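Local coordinates for enterobactin synthetase component F-related protein (Vibrio cholerae serotype O1, PDB 4OXI) that probably uses ATP to activate glycine as glycyl-adenylate, as an adenylation domain of an LPS-modification pathway related to nonribosomal peptide synthetases, at residues F250-Q255 with S329-F334; A58-N63 with Y275-G280; P67-K72 with A281-V286; S293-I298 with R319-P324; L340-A345 with H372-H377. All coordinates share one frame; numbering follows the deposited sequence.

Contact 1: F250-Q255 with S329-F334; sequences FPLNAQ and SLRLSF
Phe250 turns its ring against Phe334 and Leu332, and its side chain can be followed outward from the backbone. CB lies 4.0 Å from CZ of Phe334, close to the plane of that ring. CG and CD2 come next and meet the same edge: Phe250 CD2 is 3.8 Å from Phe334 CE1, which stands over one face of the Phe250 ring, displaced toward its rim. CE2, next along the CD2 branch, stays near Phe334 CE1, while on the other branch CD1 touches CD2 of Leu332. The pair is T-shaped, with Phe334 giving the edge and Phe250 the face, centroids 5.3 Å apart and planes at 83°. Leu252 adds a methyl: its CD2 packs on CD1 of Leu332 at 3.8 Å and on the Arg331 guanidinium.

Arg331 supplies the polar half. Its chain, extended from CG to NE, carries the guanidinium to the loop, where NH2 makes a weak hydrogen bond to Pro251 O (3.3 Å) near the guanidinium plane. A water takes a bond from Arg331 NH1 and gives one to Pro251 O, 2.6 Å away, so this carbonyl is gripped twice by the same arginine, directly and through water. Arg331 NH2 has its stronger partner in Asp256, a salt bridge at the end of the same loop; Asp256 also accepts from the backbone N of Asn253. Asn253 OD1 accepts from Gln255 N, an Asx turn. These contacts fit the loop between helix 236-249 and strand 257-260 onto the start of strand 332-336, an inner strand of a mixed five-stranded sheet in the AMP-binding fold.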
# COMPACT_ATOMS: atom_id res chain seq x y z
N PHE A 250 15.87 11.34 3.52
CA PHE A 250 15.17 12.42 2.82
C PHE A 250 14.30 13.22 3.77
O PHE A 250 13.07 13.15 3.70
CB PHE A 250 14.31 11.85 1.69
CG PHE A 250 15.05 10.89 0.81
CD1 PHE A 250 15.89 11.36 -0.19
CD2 PHE A 250 14.91 9.53 0.98
CE1 PHE A 250 16.57 10.48 -1.00
CE2 PHE A 250 15.59 8.63 0.18
CZ PHE A 250 16.43 9.11 -0.82
N PRO A 251 14.93 14.01 4.66
CA PRO A 251 14.16 14.74 5.67
C PRO A 251 13.29 15.83 5.07
O PRO A 251 13.70 16.51 4.13
CB PRO A 251 15.25 15.35 6.56
CG PRO A 251 16.45 15.48 5.65
CD PRO A 251 16.37 14.31 4.71
N LEU A 252 12.08 15.99 5.60
CA LEU A 252 11.20 17.07 5.16
C LEU A 252 11.18 18.12 6.24
O LEU A 252 11.69 17.90 7.33
CB LEU A 252 9.77 16.55 4.99
CG LEU A 252 9.55 15.38 4.04
CD1 LEU A 252 8.06 15.01 3.91
CD2 LEU A 252 10.16 15.71 2.70
N ASN A 253 10.57 19.26 5.95
CA ASN A 253 10.30 20.26 6.98
C ASN A 253 8.81 20.57 6.99
O ASN A 253 8.07 20.16 6.09
CB ASN A 253 11.10 21.53 6.71
CG ASN A 253 10.80 22.09 5.35
OD1 ASN A 253 9.76 22.71 5.15
ND2 ASN A 253 11.68 21.83 4.37
N ALA A 254 8.36 21.33 7.99
CA ALA A 254 6.95 21.66 8.15
C ALA A 254 6.36 22.47 7.00
O ALA A 254 5.14 22.66 6.95
CB ALA A 254 6.73 22.39 9.48
N GLN A 255 7.19 22.96 6.09
CA GLN A 255 6.65 23.74 4.97
C GLN A 255 6.34 22.84 3.79
O GLN A 255 5.80 23.29 2.78
CB GLN A 255 7.60 24.87 4.56
CG GLN A 255 8.04 25.76 5.71
CD GLN A 255 6.91 26.04 6.68
OE1 GLN A 255 5.80 26.43 6.28
NE2 GLN A 255 7.17 25.85 7.97
N SER A 329 7.48 23.09 -8.07
CA SER A 329 7.34 22.93 -6.61
C SER A 329 7.77 21.54 -6.10
O SER A 329 8.01 21.37 -4.90
CB SER A 329 5.90 23.22 -6.17
OG SER A 329 5.02 22.16 -6.56
N LEU A 330 7.87 20.55 -6.99
CA LEU A 330 8.01 19.15 -6.58
C LEU A 330 9.47 18.76 -6.34
O LEU A 330 10.16 18.32 -7.26
CB LEU A 330 7.42 18.21 -7.64
CG LEU A 330 6.62 17.00 -7.14
CD1 LEU A 330 6.58 15.91 -8.20
CD2 LEU A 330 7.16 16.46 -5.83
N ARG A 331 9.94 18.90 -5.10
CA ARG A 331 11.37 18.75 -4.83
C ARG A 331 11.78 17.30 -4.57
O ARG A 331 12.96 16.96 -4.70
CB ARG A 331 11.82 19.66 -3.69
CG ARG A 331 11.48 19.17 -2.29
CD ARG A 331 11.92 20.22 -1.25
NE ARG A 331 11.70 19.78 0.12
CZ ARG A 331 12.52 18.96 0.78
NH1 ARG A 331 13.61 18.47 0.19
NH2 ARG A 331 12.24 18.60 2.03
N LEU A 332 10.82 16.46 -4.23
CA LEU A 332 11.09 15.04 -4.05
C LEU A 332 10.01 14.17 -4.68
O LEU A 332 8.84 14.22 -4.28
CB LEU A 332 11.24 14.70 -2.56
CG LEU A 332 12.55 15.03 -1.84
CD1 LEU A 332 12.35 15.01 -0.33
CD2 LEU A 332 13.66 14.05 -2.24
N SER A 333 10.41 13.36 -5.67
CA SER A 333 9.51 12.48 -6.39
C SER A 333 9.91 11.05 -6.12
O SER A 333 11.02 10.64 -6.50
CB SER A 333 9.61 12.72 -7.90
OG SER A 333 9.06 13.98 -8.26
N PHE A 334 9.04 10.28 -5.47
CA PHE A 334 9.34 8.86 -5.25
C PHE A 334 8.43 8.01 -6.13
O PHE A 334 7.24 8.32 -6.29
CB PHE A 334 9.13 8.47 -3.79
CG PHE A 334 10.02 9.18 -2.81
CD1 PHE A 334 11.23 8.63 -2.42
CD2 PHE A 334 9.60 10.37 -2.21
CE1 PHE A 334 12.04 9.27 -1.48
CE2 PHE A 334 10.40 11.00 -1.28
CZ PHE A 334 11.62 10.45 -0.91
O HOH W 1 15.16 16.54 1.97

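Contact 2: A58-N63 with Y275-G280; sequences AAIQAN and YSLISG
Ala59 presses its methyl into the C-terminal turn of helix 268-279, which ends in a Schellman motif at Gly280; the axes of segments 58-62 and 275-279 come within 8.5 Å and cross at 60°. The methyl points at backbone instead of side chains: Ala59 CB sits 3.4 Å from Ile278 O and almost as near Leu277 O. Such a small residue allows Ala59 and Gly280 to bring their CA atoms within 5.2 Å. Beside it, Ile60 and Leu277 meet at a slant, with Ile60 CG1 and CD1 both resting on Leu277 CD1, the former at 3.9 Å. Leu277 CG lies opposite its own backbone N (chi1 -173°), which swings the branch out toward helix 51-62. Trp115 of helix 108-119 and Tyr78 of helix 78-95 also touch Leu277.

Asn63, just past the end of its helix, folds its amide back over the last turn and lays it beside Gly280. The amide is fixed by a bond within its own segment: Asn63 ND2 donates to Ala59 O at 2.9 Å, in the carbonyl plane on a lone pair, while the same nitrogen lies 3.6 Å from Gly280 CA.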
# COMPACT_ATOMS: atom_id res chain seq x y z
N ALA A 58 6.60 14.69 19.05
CA ALA A 58 7.22 16.02 19.11
C ALA A 58 6.77 16.90 17.93
O ALA A 58 6.46 18.07 18.12
CB ALA A 58 8.75 15.92 19.15
N ALA A 59 6.75 16.32 16.73
CA ALA A 59 6.31 17.03 15.53
C ALA A 59 4.89 17.57 15.65
O ALA A 59 4.60 18.68 15.20
CB ALA A 59 6.43 16.12 14.30
N ILE A 60 4.01 16.79 16.27
CA ILE A 60 2.64 17.22 16.48
C ILE A 60 2.60 18.45 17.39
O ILE A 60 1.89 19.42 17.11
CB ILE A 60 1.79 16.09 17.10
CG1 ILE A 60 1.65 14.93 16.10
CG2 ILE A 60 0.42 16.59 17.51
CD1 ILE A 60 0.96 13.71 16.68
N GLN A 61 3.40 18.42 18.46
CA GLN A 61 3.46 19.52 19.41
C GLN A 61 4.06 20.76 18.78
O GLN A 61 3.52 21.86 18.91
CB GLN A 61 4.30 19.13 20.62
CG GLN A 61 3.70 18.05 21.50
CD GLN A 61 4.60 17.68 22.68
OE1 GLN A 61 5.80 17.44 22.51
NE2 GLN A 61 4.03 17.63 23.88
N ALA A 62 5.19 20.58 18.11
CA ALA A 62 5.90 21.69 17.51
C ALA A 62 5.09 22.38 16.41
O ALA A 62 5.30 23.55 16.12
CB ALA A 62 7.24 21.22 16.96
N ASN A 63 4.17 21.65 15.78
CA ASN A 63 3.42 22.24 14.67
C ASN A 63 1.91 22.26 14.90
O ASN A 63 1.15 22.21 13.94
CB ASN A 63 3.74 21.53 13.36
CG ASN A 63 5.22 21.56 13.03
OD1 ASN A 63 5.72 22.54 12.48
ND2 ASN A 63 5.94 20.48 13.35
N TYR A 275 5.16 9.77 6.88
CA TYR A 275 6.21 10.66 6.40
C TYR A 275 5.78 12.10 6.66
O TYR A 275 6.56 12.93 7.14
CB TYR A 275 6.35 10.48 4.91
CG TYR A 275 7.63 10.98 4.26
CD1 TYR A 275 8.79 11.22 5.00
CD2 TYR A 275 7.67 11.16 2.89
CE1 TYR A 275 9.97 11.65 4.36
CE2 TYR A 275 8.82 11.57 2.26
CZ TYR A 275 9.96 11.82 2.99
OH TYR A 275 11.07 12.24 2.29
N SER A 276 4.54 12.42 6.31
CA SER A 276 4.06 13.77 6.54
C SER A 276 4.00 14.07 8.04
O SER A 276 4.38 15.14 8.50
CB SER A 276 2.68 13.97 5.90
OG SER A 276 2.18 15.27 6.21
N LEU A 277 3.51 13.10 8.80
CA LEU A 277 3.26 13.30 10.22
C LEU A 277 4.56 13.56 10.99
O LEU A 277 4.64 14.47 11.81
CB LEU A 277 2.55 12.07 10.78
CG LEU A 277 2.01 12.00 12.21
CD1 LEU A 277 1.25 13.24 12.65
CD2 LEU A 277 1.10 10.79 12.28
N ILE A 278 5.59 12.76 10.73
CA ILE A 278 6.84 12.89 11.46
C ILE A 278 7.52 14.21 11.13
O ILE A 278 8.35 14.70 11.90
CB ILE A 278 7.78 11.70 11.20
CG1 ILE A 278 8.94 11.69 12.21
CG2 ILE A 278 8.31 11.75 9.78
CD1 ILE A 278 9.80 10.44 12.11
N SER A 279 7.15 14.79 9.99
CA SER A 279 7.77 16.01 9.51
C SER A 279 7.00 17.26 9.90
O SER A 279 7.50 18.36 9.70
CB SER A 279 7.88 15.99 7.99
OG SER A 279 8.50 14.80 7.54
N GLY A 280 5.78 17.09 10.42
CA GLY A 280 4.92 18.23 10.69
C GLY A 280 4.41 18.90 9.41
O GLY A 280 3.94 20.03 9.43

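Contact 3: P67-K72 with A281-V286; sequences PALWVK and ACLYVV
With CG of Trp70 opposite its backbone N (chi1 180°) and CG of Tyr284 opposite its carbonyl carbon (chi1 -77°), the two side chains cross at about a right angle on one face of the sheet. Trp70 CB settles over the Tyr284 ring, 3.8 Å from its centroid, a CH-pi contact. The indole is nearly parallel to the phenol (22°) but slid aside, so the rings barely overlap. Farther out, Trp70 CZ3 brings the indole edge to Val285 O. On this aromatic face Cys282 SG also lies 3.6 Å from Leu69 N and near Trp70 CB.

The backbones form a parallel ladder in which Leu283 N donates to Ala68 O, Trp70 N to Leu283 O at 2.7 Å, and Val285 N to Trp70 O. A water bridges Ala68 O and Ala281 O at one end, and another joins Lys72 N to Val285 O at the other. Opposite the aromatic pair, Leu69 CD1 packs on Val285 CG2 at 3.8 Å and on Leu283 CD2.

Strand 67-71 also pairs with strand 74-77, where Ala68 and Leu69 facing Tyr76 make a classic beta bulge, and strand 282-285 pairs with 257-260. Helices 108-119 and 268-279 cover the face bearing Leu69 and Leu283; His301 meets both rings of the Trp70-Tyr284 face.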
# COMPACT_ATOMS: atom_id res chain seq x y z
N PRO A 67 -1.10 23.59 9.32
CA PRO A 67 -2.01 22.66 8.62
C PRO A 67 -1.43 21.23 8.57
O PRO A 67 -0.28 21.08 8.18
CB PRO A 67 -2.10 23.24 7.20
CG PRO A 67 -0.89 24.15 7.05
CD PRO A 67 -0.62 24.68 8.44
N ALA A 68 -2.21 20.22 8.96
CA ALA A 68 -1.75 18.82 8.93
C ALA A 68 -2.34 18.02 7.77
O ALA A 68 -1.71 17.10 7.25
CB ALA A 68 -2.09 18.12 10.24
N LEU A 69 -3.56 18.38 7.36
CA LEU A 69 -4.31 17.61 6.40
C LEU A 69 -5.16 18.51 5.51
O LEU A 69 -5.89 19.38 6.00
CB LEU A 69 -5.24 16.63 7.14
CG LEU A 69 -6.07 15.67 6.27
CD1 LEU A 69 -5.19 14.64 5.58
CD2 LEU A 69 -7.15 14.96 7.10
N TRP A 70 -5.07 18.30 4.20
CA TRP A 70 -6.05 18.90 3.29
C TRP A 70 -6.84 17.77 2.63
O TRP A 70 -6.25 16.83 2.11
CB TRP A 70 -5.37 19.74 2.21
CG TRP A 70 -6.33 20.38 1.23
CD1 TRP A 70 -6.85 21.65 1.29
CD2 TRP A 70 -6.88 19.79 0.04
NE1 TRP A 70 -7.68 21.88 0.22
CE2 TRP A 70 -7.72 20.75 -0.57
CE3 TRP A 70 -6.73 18.54 -0.58
CZ2 TRP A 70 -8.43 20.50 -1.75
CZ3 TRP A 70 -7.43 18.28 -1.76
CH2 TRP A 70 -8.27 19.26 -2.33
N VAL A 71 -8.17 17.85 2.68
CA VAL A 71 -9.04 16.84 2.05
C VAL A 71 -10.40 17.44 1.67
O VAL A 71 -11.08 18.06 2.50
CB VAL A 71 -9.21 15.58 2.96
CG1 VAL A 71 -9.85 15.94 4.31
CG2 VAL A 71 -10.03 14.49 2.25
N LYS A 72 -10.79 17.26 0.41
CA LYS A 72 -12.08 17.80 -0.07
C LYS A 72 -12.30 19.25 0.32
O LYS A 72 -13.25 19.57 1.02
CB LYS A 72 -13.26 16.97 0.48
CG LYS A 72 -13.27 15.51 -0.00
CD LYS A 72 -14.43 14.76 0.65
CE LYS A 72 -14.41 13.30 0.28
NZ LYS A 72 -15.49 12.58 0.99
N ALA A 281 4.50 18.17 8.30
CA ALA A 281 4.10 18.70 6.99
C ALA A 281 2.60 18.61 6.79
O ALA A 281 1.88 18.14 7.68
CB ALA A 281 4.83 17.95 5.88
N CYS A 282 2.12 19.07 5.62
CA CYS A 282 0.69 18.96 5.31
C CYS A 282 0.45 17.89 4.27
O CYS A 282 1.08 17.89 3.20
CB CYS A 282 0.08 20.29 4.85
SG CYS A 282 -1.78 20.23 4.78
N LEU A 283 -0.47 16.98 4.59
CA LEU A 283 -0.81 15.87 3.70
C LEU A 283 -1.99 16.32 2.82
O LEU A 283 -3.00 16.80 3.33
CB LEU A 283 -1.19 14.63 4.52
CG LEU A 283 -1.44 13.30 3.82
CD1 LEU A 283 -0.17 12.77 3.17
CD2 LEU A 283 -2.00 12.26 4.79
N TYR A 284 -1.85 16.17 1.51
CA TYR A 284 -2.93 16.52 0.59
C TYR A 284 -3.56 15.26 -0.01
O TYR A 284 -2.93 14.55 -0.79
CB TYR A 284 -2.43 17.46 -0.52
CG TYR A 284 -2.24 18.90 -0.05
CD1 TYR A 284 -3.13 19.90 -0.42
CD2 TYR A 284 -1.17 19.25 0.79
CE1 TYR A 284 -2.97 21.20 0.01
CE2 TYR A 284 -1.00 20.57 1.24
CZ TYR A 284 -1.91 21.53 0.83
OH TYR A 284 -1.76 22.83 1.26
N VAL A 285 -4.80 15.00 0.37
CA VAL A 285 -5.50 13.81 -0.14
C VAL A 285 -5.97 14.00 -1.58
O VAL A 285 -6.74 14.92 -1.86
CB VAL A 285 -6.70 13.48 0.76
CG1 VAL A 285 -7.49 12.30 0.19
CG2 VAL A 285 -6.20 13.18 2.17
N VAL A 286 -5.52 13.14 -2.48
CA VAL A 286 -5.93 13.24 -3.89
C VAL A 286 -7.35 12.72 -4.04
O VAL A 286 -7.60 11.54 -3.81
CB VAL A 286 -5.01 12.44 -4.81
CG1 VAL A 286 -5.52 12.48 -6.25
CG2 VAL A 286 -3.58 13.00 -4.73
O HOH W 2 0.29 15.42 8.15
O HOH W 3 -9.55 15.41 -1.26

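Contact 4: S293-I298 with R319-P324; sequences SPAEFI and RQTLTP
Glu296 OE1 is gripped by two nitrogens of the Arg319 guanidinium. The shorter arm is the hydrogen bond from Arg319 NH1, close to straight at 162°; its length of 2.5 Å is very short, and the exact value is doubtful. The second, from Arg319 NE at 3.1 Å, is weak and more bent. One oxygen thus takes both arms of this salt bridge. OE1 lies almost in the guanidinium plane, but NH1 meets it on the syn side from 31° out of the carboxylate plane, so the two flat groups are tilted against each other. Both chains bend to reach this point, Glu296 at chi2 and Arg319 at chi3 (53°), which turns the guanidinium back over the helix start. There Ser293 CB stands over one guanidinium face, 3.5 Å from Arg319 NH1 and displaced toward the rim.

Thr321 packs beside the ion pair. Its methyl CG2 lies against the carboxylate, 3.6 Å from Glu296 OE1, and its OG1 touches Ala295 CB at 3.5 Å. That hydroxyl is hydrogen-bonded to Ala316 O in the preceding helix, which fixes the side chain while its methyl turns toward Glu296. Solvent probably screens the salt bridge in part.

Gln320, with positive phi, is the C-prime residue of a Schellman motif that ends helix 311-318, and Thr321 N closes the wider of its two bonds. The contact therefore joins the C-terminal cap of that helix to the first turn of helix 294-301, at the surface of the AMP-binding domain.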
# COMPACT_ATOMS: atom_id res chain seq x y z
N SER A 293 -5.60 12.97 -13.08
CA SER A 293 -4.81 14.15 -13.46
C SER A 293 -3.78 14.51 -12.39
O SER A 293 -3.90 15.52 -11.69
CB SER A 293 -5.73 15.33 -13.75
OG SER A 293 -6.66 15.49 -12.70
N PRO A 294 -2.74 13.67 -12.24
CA PRO A 294 -1.82 13.85 -11.12
C PRO A 294 -0.94 15.10 -11.25
O PRO A 294 -0.75 15.80 -10.25
CB PRO A 294 -0.98 12.57 -11.15
CG PRO A 294 -1.04 12.12 -12.58
CD PRO A 294 -2.42 12.47 -13.04
N ALA A 295 -0.43 15.37 -12.44
CA ALA A 295 0.41 16.55 -12.64
C ALA A 295 -0.37 17.84 -12.38
O ALA A 295 0.15 18.77 -11.74
CB ALA A 295 1.00 16.55 -14.04
N GLU A 296 -1.60 17.92 -12.86
CA GLU A 296 -2.44 19.07 -12.55
C GLU A 296 -2.70 19.21 -11.05
O GLU A 296 -2.73 20.32 -10.52
CB GLU A 296 -3.77 19.01 -13.29
CG GLU A 296 -3.67 19.08 -14.80
CD GLU A 296 -3.71 17.70 -15.43
OE1 GLU A 296 -4.49 17.51 -16.39
OE2 GLU A 296 -2.96 16.81 -14.96
N PHE A 297 -2.89 18.08 -10.36
CA PHE A 297 -3.10 18.15 -8.92
C PHE A 297 -1.84 18.71 -8.24
O PHE A 297 -1.92 19.60 -7.40
CB PHE A 297 -3.48 16.77 -8.35
CG PHE A 297 -3.90 16.81 -6.90
CD1 PHE A 297 -3.01 16.50 -5.89
CD2 PHE A 297 -5.20 17.16 -6.55
CE1 PHE A 297 -3.40 16.55 -4.56
CE2 PHE A 297 -5.59 17.22 -5.22
CZ PHE A 297 -4.70 16.91 -4.23
N ILE A 298 -0.67 18.19 -8.62
CA ILE A 298 0.59 18.63 -8.02
C ILE A 298 0.76 20.13 -8.21
O ILE A 298 1.01 20.87 -7.25
CB ILE A 298 1.80 17.89 -8.65
CG1 ILE A 298 1.87 16.45 -8.11
CG2 ILE A 298 3.09 18.63 -8.36
CD1 ILE A 298 2.33 15.43 -9.13
N ARG A 319 -1.63 12.93 -21.20
CA ARG A 319 -2.45 14.14 -21.12
C ARG A 319 -1.70 15.40 -21.52
O ARG A 319 -2.23 16.50 -21.37
CB ARG A 319 -2.98 14.32 -19.70
CG ARG A 319 -3.77 13.14 -19.18
CD ARG A 319 -4.00 13.28 -17.70
NE ARG A 319 -4.59 14.58 -17.39
CZ ARG A 319 -5.90 14.83 -17.45
NH1 ARG A 319 -6.37 16.03 -17.14
NH2 ARG A 319 -6.74 13.86 -17.81
N GLN A 320 -0.47 15.24 -21.99
CA GLN A 320 0.37 16.36 -22.41
C GLN A 320 0.54 17.41 -21.30
O GLN A 320 0.36 18.60 -21.54
CB GLN A 320 -0.22 17.00 -23.68
CG GLN A 320 -0.75 15.98 -24.70
CD GLN A 320 -1.48 16.62 -25.88
OE1 GLN A 320 -1.25 17.78 -26.22
NE2 GLN A 320 -2.37 15.85 -26.50
N THR A 321 0.88 16.96 -20.09
CA THR A 321 1.02 17.86 -18.94
C THR A 321 2.43 17.89 -18.37
O THR A 321 2.69 18.60 -17.41
CB THR A 321 0.06 17.47 -17.78
OG1 THR A 321 0.22 16.08 -17.46
CG2 THR A 321 -1.38 17.74 -18.16
N LEU A 322 3.32 17.11 -18.96
CA LEU A 322 4.65 16.96 -18.41
C LEU A 322 5.68 17.72 -19.21
O LEU A 322 6.67 17.15 -19.68
CB LEU A 322 5.05 15.48 -18.38
CG LEU A 322 5.03 14.70 -17.06
CD1 LEU A 322 5.99 13.51 -17.15
CD2 LEU A 322 5.37 15.58 -15.88
N THR A 323 5.48 19.02 -19.39
CA THR A 323 6.46 19.80 -20.12
C THR A 323 7.61 20.16 -19.18
O THR A 323 7.42 20.21 -17.97
CB THR A 323 5.83 21.05 -20.74
OG1 THR A 323 5.42 21.93 -19.70
CG2 THR A 323 4.62 20.66 -21.57
N PRO A 324 8.81 20.38 -19.74
CA PRO A 324 9.95 20.76 -18.89
C PRO A 324 9.64 21.99 -18.04
O PRO A 324 8.95 22.90 -18.49
CB PRO A 324 11.05 21.07 -19.91
CG PRO A 324 10.75 20.11 -21.04
CD PRO A 324 9.24 20.06 -21.11

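Contact 5: L340-A345 with H372-H377; sequences LLHDLA and HRFVAH
His342 opens the contact, in the first turn of helix 342-352, with its ring meeting the Phe374 ring obliquely. Its CG points opposite the backbone N (chi1 -176°), which sends the imidazole out from the helix toward the loop after strand 370-373. Phe374 CE1 stands over one imidazole face, displaced toward the rim, and is 3.4 Å from His342 ND1. The planes are inclined at 55° with centroids 4.9 Å apart. At the imidazole edge lie two backbone oxygens: His342 CE1 is 3.4 Å from Ala376 O and 3.6 Å from Val375 O. His342 O is near Phe374 CZ.

This helix follows strand 332-336 in the chain and leads into strand 356-360, so it is the connecting helix of a beta-alpha-beta crossover between neighbouring parallel strands. Strand 370-373 runs antiparallel to 356-360 in the same sheet, and the contact packs the loop leaving that strand onto the start of the helix. Backbone hydrogen bonding between Phe374 and Val356 continues the pairing.

One turn on, Ala345 meets the same phenyl ring from a different side. Ala345 CB sits over the centre of the face, 3.6 Å from the Phe374 ring centroid and only 14° off the ring normal, a CH-pi contact. On the opposite face the backbone N of Ala376 approaches from about 4.0 Å above the plane, toward the rim. Glu346 and Gln349, later in the helix, also touch Phe374, and the side chain of Ala345 is about 11 Å from the bound glycyl-adenosine-5'-phosphate.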
# COMPACT_ATOMS: atom_id res chain seq x y z
N LEU A 340 10.83 1.08 -13.06
CA LEU A 340 10.91 2.48 -13.46
C LEU A 340 11.79 2.57 -14.70
O LEU A 340 12.96 2.20 -14.65
CB LEU A 340 11.49 3.33 -12.33
CG LEU A 340 11.63 4.83 -12.57
CD1 LEU A 340 10.28 5.43 -12.92
CD2 LEU A 340 12.23 5.52 -11.36
N LEU A 341 11.23 3.01 -15.81
CA LEU A 341 12.02 3.11 -17.03
C LEU A 341 12.80 4.42 -17.07
O LEU A 341 12.30 5.46 -16.63
CB LEU A 341 11.15 2.95 -18.27
CG LEU A 341 10.97 1.47 -18.56
CD1 LEU A 341 10.16 1.25 -19.80
CD2 LEU A 341 12.34 0.84 -18.74
N HIS A 342 14.03 4.35 -17.58
CA HIS A 342 14.91 5.50 -17.60
C HIS A 342 14.25 6.68 -18.28
O HIS A 342 14.27 7.80 -17.74
CB HIS A 342 16.23 5.18 -18.31
CG HIS A 342 17.21 6.31 -18.27
ND1 HIS A 342 18.17 6.42 -17.29
CD2 HIS A 342 17.34 7.40 -19.06
CE1 HIS A 342 18.87 7.52 -17.48
NE2 HIS A 342 18.39 8.14 -18.55
N ASP A 343 13.65 6.43 -19.44
CA ASP A 343 13.00 7.47 -20.23
C ASP A 343 11.80 8.11 -19.52
O ASP A 343 11.54 9.31 -19.68
CB ASP A 343 12.58 6.93 -21.61
CG ASP A 343 13.79 6.59 -22.49
OD1 ASP A 343 14.88 7.18 -22.28
OD2 ASP A 343 13.65 5.72 -23.39
N LEU A 344 11.08 7.32 -18.73
CA LEU A 344 10.00 7.88 -17.92
C LEU A 344 10.56 8.75 -16.80
O LEU A 344 10.10 9.87 -16.57
CB LEU A 344 9.15 6.77 -17.31
CG LEU A 344 8.15 6.08 -18.22
CD1 LEU A 344 7.22 5.23 -17.37
CD2 LEU A 344 7.36 7.11 -19.05
N ALA A 345 11.57 8.24 -16.10
CA ALA A 345 12.11 9.00 -14.99
C ALA A 345 12.71 10.30 -15.52
O ALA A 345 12.62 11.34 -14.87
CB ALA A 345 13.14 8.19 -14.23
N HIS A 372 17.08 4.06 -4.88
CA HIS A 372 18.13 4.49 -5.77
C HIS A 372 17.81 5.87 -6.32
O HIS A 372 16.76 6.05 -6.92
CB HIS A 372 18.24 3.52 -6.93
CG HIS A 372 19.40 3.82 -7.84
ND1 HIS A 372 20.71 3.62 -7.45
CD2 HIS A 372 19.44 4.31 -9.10
CE1 HIS A 372 21.51 3.97 -8.44
NE2 HIS A 372 20.77 4.39 -9.45
N ARG A 373 18.71 6.84 -6.14
CA ARG A 373 18.50 8.14 -6.77
C ARG A 373 18.71 8.04 -8.28
O ARG A 373 19.77 7.59 -8.74
CB ARG A 373 19.43 9.21 -6.21
CG ARG A 373 19.23 9.49 -4.74
CD ARG A 373 20.05 10.70 -4.27
NE ARG A 373 20.01 10.77 -2.81
CZ ARG A 373 20.72 9.97 -2.01
NH1 ARG A 373 20.62 10.10 -0.69
NH2 ARG A 373 21.54 9.05 -2.53
N PHE A 374 17.71 8.46 -9.04
CA PHE A 374 17.79 8.44 -10.48
C PHE A 374 18.96 9.32 -10.94
O PHE A 374 19.08 10.48 -10.53
CB PHE A 374 16.49 8.96 -11.07
CG PHE A 374 16.54 9.16 -12.55
CD1 PHE A 374 16.67 8.08 -13.40
CD2 PHE A 374 16.45 10.44 -13.09
CE1 PHE A 374 16.70 8.27 -14.79
CE2 PHE A 374 16.49 10.64 -14.47
CZ PHE A 374 16.61 9.56 -15.32
N VAL A 375 19.82 8.74 -11.77
CA VAL A 375 20.96 9.43 -12.36
C VAL A 375 20.71 9.58 -13.86
O VAL A 375 20.70 8.59 -14.59
CB VAL A 375 22.26 8.61 -12.17
CG1 VAL A 375 23.45 9.33 -12.78
CG2 VAL A 375 22.51 8.30 -10.68
N ALA A 376 20.47 10.80 -14.31
CA ALA A 376 20.22 11.07 -15.73
C ALA A 376 21.34 10.56 -16.65
O ALA A 376 21.08 10.15 -17.78
CB ALA A 376 20.02 12.57 -15.94
N HIS A 377 22.57 10.58 -16.14
CA HIS A 377 23.74 10.22 -16.94
C HIS A 377 24.24 8.80 -16.67
O HIS A 377 25.44 8.59 -16.46
CB HIS A 377 24.88 11.21 -16.67
CG HIS A 377 24.50 12.64 -16.89
ND1 HIS A 377 24.11 13.12 -18.12
CD2 HIS A 377 24.44 13.69 -16.04
CE1 HIS A 377 23.84 14.41 -18.02
NE2 HIS A 377 24.03 14.78 -16.76

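Contacts 2 and 3 are buried, contacts 1 and 5 partly so, and contact 4 lies at the surface. Contacts 2 and 3 share two consecutive pairs of elements: helix 51-62 with strand 67-71, and helix 268-279 with strand 282-285. Contact 2 joins the helices through a close alanine-glycine approach and apolar side chains, contact 3 the strands through backbone bonds. Contact 1 touches contact 2 where Tyr275 OH meets Phe250 O at 2.6 Å. Contacts 1 and 5 both reach the sheet containing strands 332-336 and 370-373, and both turn on aromatic rings. Contact 4 relies on a salt bridge, yet its Phe297 packs against Val286 and Trp70 of contact 3.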